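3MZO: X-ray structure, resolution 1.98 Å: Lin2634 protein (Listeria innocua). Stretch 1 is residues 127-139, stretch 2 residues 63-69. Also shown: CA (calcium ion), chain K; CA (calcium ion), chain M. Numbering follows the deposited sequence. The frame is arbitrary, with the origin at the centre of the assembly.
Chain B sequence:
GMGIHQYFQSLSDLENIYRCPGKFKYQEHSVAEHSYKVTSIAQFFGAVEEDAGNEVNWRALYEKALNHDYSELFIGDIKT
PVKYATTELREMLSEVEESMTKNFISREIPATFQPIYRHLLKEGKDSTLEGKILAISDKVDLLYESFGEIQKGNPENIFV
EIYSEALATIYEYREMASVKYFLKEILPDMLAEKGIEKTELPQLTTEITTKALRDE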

# COMPACT_ATOMS: atom_id res chain seq x y z
N SER B 127 -24.21 31.56 -6.67
CA SER B 127 -25.64 31.35 -6.82
C SER B 127 -26.07 31.25 -8.29
O SER B 127 -27.27 31.27 -8.58
CB SER B 127 -26.41 32.48 -6.12
OG SER B 127 -25.99 33.74 -6.61
N THR B 128 -25.13 31.15 -9.21
CA THR B 128 -25.50 30.88 -10.61
C THR B 128 -26.00 29.44 -10.69
O THR B 128 -25.74 28.63 -9.78
CB THR B 128 -24.33 31.05 -11.58
OG1 THR B 128 -23.35 30.04 -11.34
CG2 THR B 128 -23.70 32.48 -11.44
N LEU B 129 -26.68 29.12 -11.79
CA LEU B 129 -27.15 27.77 -12.00
C LEU B 129 -25.97 26.79 -11.92
O LEU B 129 -26.08 25.74 -11.29
CB LEU B 129 -27.86 27.62 -13.35
CG LEU B 129 -28.34 26.22 -13.73
CD1 LEU B 129 -29.38 25.70 -12.71
CD2 LEU B 129 -28.91 26.26 -15.17
N GLU B 130 -24.86 27.14 -12.56
CA GLU B 130 -23.71 26.21 -12.64
C GLU B 130 -22.98 26.04 -11.30
O GLU B 130 -22.40 24.98 -11.02
CB GLU B 130 -22.74 26.66 -13.73
CG GLU B 130 -23.36 26.65 -15.15
CD GLU B 130 -24.34 27.78 -15.40
OE1 GLU B 130 -24.26 28.82 -14.70
OE2 GLU B 130 -25.16 27.63 -16.32
N GLY B 131 -23.05 27.08 -10.46
CA GLY B 131 -22.50 27.03 -9.11
C GLY B 131 -23.32 26.15 -8.18
O GLY B 131 -22.77 25.44 -7.32
N LYS B 132 -24.64 26.21 -8.34
CA LYS B 132 -25.50 25.32 -7.58
C LYS B 132 -25.34 23.88 -8.06
O LYS B 132 -25.41 22.95 -7.24
CB LYS B 132 -26.95 25.76 -7.67
CG LYS B 132 -27.20 27.11 -7.07
CD LYS B 132 -28.66 27.53 -7.28
CE LYS B 132 -28.92 28.79 -6.54
NZ LYS B 132 -30.33 29.28 -6.67
N ILE B 133 -25.11 23.69 -9.36
CA ILE B 133 -24.85 22.34 -9.85
C ILE B 133 -23.59 21.81 -9.18
O ILE B 133 -23.54 20.63 -8.83
CB ILE B 133 -24.77 22.27 -11.39
CG1 ILE B 133 -26.18 22.39 -11.99
CG2 ILE B 133 -24.10 20.97 -11.89
CD1 ILE B 133 -26.18 22.59 -13.47
N LEU B 134 -22.59 22.66 -9.00
CA LEU B 134 -21.37 22.22 -8.30
C LEU B 134 -21.69 21.87 -6.86
O LEU B 134 -21.19 20.86 -6.35
CB LEU B 134 -20.27 23.30 -8.32
CG LEU B 134 -19.01 23.00 -7.49
CD1 LEU B 134 -18.33 21.66 -7.80
CD2 LEU B 134 -18.01 24.17 -7.60
N ALA B 135 -22.50 22.70 -6.19
CA ALA B 135 -22.85 22.45 -4.80
C ALA B 135 -23.51 21.07 -4.64
O ALA B 135 -23.11 20.29 -3.77
CB ALA B 135 -23.77 23.60 -4.16
N ILE B 136 -24.49 20.75 -5.49
CA ILE B 136 -25.21 19.51 -5.29
C ILE B 136 -24.35 18.33 -5.71
O ILE B 136 -24.46 17.26 -5.11
CB ILE B 136 -26.60 19.47 -5.96
CG1 ILE B 136 -26.50 19.60 -7.48
CG2 ILE B 136 -27.53 20.58 -5.39
CD1 ILE B 136 -27.88 19.50 -8.20
N SER B 137 -23.50 18.52 -6.73
CA SER B 137 -22.69 17.43 -7.28
C SER B 137 -21.62 16.91 -6.32
O SER B 137 -21.37 15.70 -6.21
CB SER B 137 -22.05 17.88 -8.62
OG SER B 137 -23.05 18.07 -9.62
N ASP B 138 -20.98 17.86 -5.63
CA ASP B 138 -20.03 17.58 -4.56
C ASP B 138 -20.72 16.80 -3.41
O ASP B 138 -20.20 15.79 -2.93
CB ASP B 138 -19.48 18.93 -4.08
CG ASP B 138 -18.28 18.80 -3.17
OD1 ASP B 138 -17.63 17.74 -3.15
OD2 ASP B 138 -17.96 19.80 -2.48
N LYS B 139 -21.91 17.24 -3.00
CA LYS B 139 -22.65 16.52 -1.96
C LYS B 139 -23.13 15.15 -2.43
O LYS B 139 -23.17 14.22 -1.65
CB LYS B 139 -23.84 17.34 -1.43
CG LYS B 139 -23.46 18.61 -0.70
CD LYS B 139 -22.51 18.40 0.46
CE LYS B 139 -22.13 19.74 1.10
NZ LYS B 139 -21.42 19.51 2.35
CA CA K . -15.24 18.67 -2.80
CA CA M . -12.65 23.02 -2.65
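Stretch 2, residues 63-69: EKALNHD

Packing of residues 63-69 on residues 127-139 of Lin2634, chain B. Stretch 1 enters a helix at Leu129 and stays helical through Lys139, the helix running on later in the chain; its carbonyls from Thr128 to Ala135 accept from the amides four residues ahead, as in Lys132 N to Thr128 O at 3.0 Å, the last of these bonds, to Lys139 N, being weak. Thr128 holds the N-cap position, and its OG1 accepts from Gly131 N at 3.1 Å, satisfying an amide that the first turn would otherwise leave free. Stretch 2 is the last part of a helix that begins earlier in the chain, and by His68 and Asp69 it has left helical structure. The two helices run in broadly the same direction, their axes crossing at -34° and approaching to 9.3 Å. The CA atoms come closest where Leu134 CA faces Ala65 CA at 5.6 Å; the CA-to-CB bond of Ala65 points sideways. Together the stretches bury 317 Å², most of it through Lys64, Leu134 and His68.

Lys64 covers the N-terminal part of the stretch 1 helix. Its CB points toward that helix (chi1 m), and the nearly straight run through chi2 and chi3 (both t) lays the aliphatic chain along the first turn. Lys64 CD lies 3.7 Å from both Glu130 C and Gly131 N, and 3.9 Å from Glu130 CB, while Lys64 CE reaches Thr128 OG1 at 3.8 Å. These are contacts of methylenes with backbone and side chain, and no direct hydrogen bond joins the two stretches. Gly131 has no side chain; an ideal CB there would stand 3.8 Å from Lys64 NZ. The side chain of Glu130 also starts toward stretch 2, but its end leads away.

Leu134 forms the middle of the contact, with chi1 t and chi2 p. Leu134 CD2 meets Lys64 O at 3.6 Å and Lys64 CB at 3.9 Å, and Leu134 CD1 lies 3.8 Å from Ala65 CA and 4.4 Å from Ala65 CB. The same CD1 of Leu134 sits over one face of the His68 ring, 4.0 Å from its centroid and 20° off the ring normal, a CH-pi contact.

His68 is held from within its own stretch, its ND1 donating to Ala65 O at 2.8 Å. This leaves His68 NE2 to bind the chain K calcium ion at 2.9 Å. Asp138, one helical turn beyond Leu134, brings its OD1 to the same ion at 2.6 Å, so the metal bridges the two stretches where His68 NE2 and Asp138 OD1 are 3.7 Å apart. Asp69 OD2 also binds the chain K calcium ion, at 2.4 Å. Water 1, also on this ion, donates to Asp69 OD1 at 2.7 Å and weakly to Asp138 OD2 at 3.4 Å. The chain M calcium ion takes its protein ligands from stretch 2, His68 O at 2.6 Å and Asp69 OD1 at 2.5 Å.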

# COMPACT_ATOMS: atom_id res chain seq x y z
N GLU B 63 -15.83 23.93 -15.73
CA GLU B 63 -14.71 24.57 -15.07
C GLU B 63 -14.89 24.65 -13.54
O GLU B 63 -13.94 24.47 -12.80
CB GLU B 63 -14.36 25.93 -15.70
CG GLU B 63 -15.24 27.04 -15.35
CD GLU B 63 -15.02 28.30 -16.22
OE1 GLU B 63 -14.15 28.31 -17.15
OE2 GLU B 63 -15.73 29.28 -15.95
N LYS B 64 -16.11 24.88 -13.06
CA LYS B 64 -16.37 24.88 -11.63
C LYS B 64 -16.16 23.49 -11.02
O LYS B 64 -15.45 23.35 -10.01
CB LYS B 64 -17.80 25.37 -11.32
CG LYS B 64 -18.01 26.85 -11.51
CD LYS B 64 -19.52 27.20 -11.55
CE LYS B 64 -19.75 28.72 -11.61
NZ LYS B 64 -19.24 29.39 -10.41
N ALA B 65 -16.72 22.45 -11.66
CA ALA B 65 -16.66 21.08 -11.15
C ALA B 65 -15.26 20.49 -11.24
O ALA B 65 -14.78 19.84 -10.30
CB ALA B 65 -17.65 20.19 -11.90
N LEU B 66 -14.58 20.74 -12.36
CA LEU B 66 -13.27 20.16 -12.59
C LEU B 66 -12.21 20.66 -11.60
O LEU B 66 -11.40 19.89 -11.11
CB LEU B 66 -12.79 20.44 -14.03
CG LEU B 66 -11.48 19.73 -14.38
CD1 LEU B 66 -11.68 18.21 -14.45
CD2 LEU B 66 -10.90 20.30 -15.69
N ASN B 67 -12.23 21.96 -11.34
CA ASN B 67 -11.19 22.64 -10.59
C ASN B 67 -11.49 22.90 -9.12
O ASN B 67 -10.65 23.43 -8.44
CB ASN B 67 -10.89 23.95 -11.28
CG ASN B 67 -10.57 23.77 -12.77
OD1 ASN B 67 -9.62 23.07 -13.12
ND2 ASN B 67 -11.36 24.38 -13.64
N HIS B 68 -12.63 22.45 -8.61
CA HIS B 68 -13.09 22.92 -7.30
C HIS B 68 -12.22 22.45 -6.15
O HIS B 68 -12.19 23.14 -5.16
CB HIS B 68 -14.55 22.54 -7.02
CG HIS B 68 -14.78 21.12 -6.61
ND1 HIS B 68 -14.75 20.07 -7.50
CD2 HIS B 68 -15.14 20.58 -5.43
CE1 HIS B 68 -15.01 18.94 -6.87
NE2 HIS B 68 -15.25 19.22 -5.61
N ASP B 69 -11.52 21.33 -6.27
CA ASP B 69 -10.65 20.85 -5.19
C ASP B 69 -9.14 20.85 -5.49
O ASP B 69 -8.35 20.29 -4.74
CB ASP B 69 -11.12 19.46 -4.72
CG ASP B 69 -12.27 19.53 -3.73
OD1 ASP B 69 -12.52 20.59 -3.20
OD2 ASP B 69 -12.89 18.51 -3.40
O HOH W 1 -14.87 21.14 -1.95
O HOH W 2 -11.36 21.94 -0.80
O HOH W 3 -14.91 24.06 -3.39
O HOH W 4 -11.29 24.69 -3.02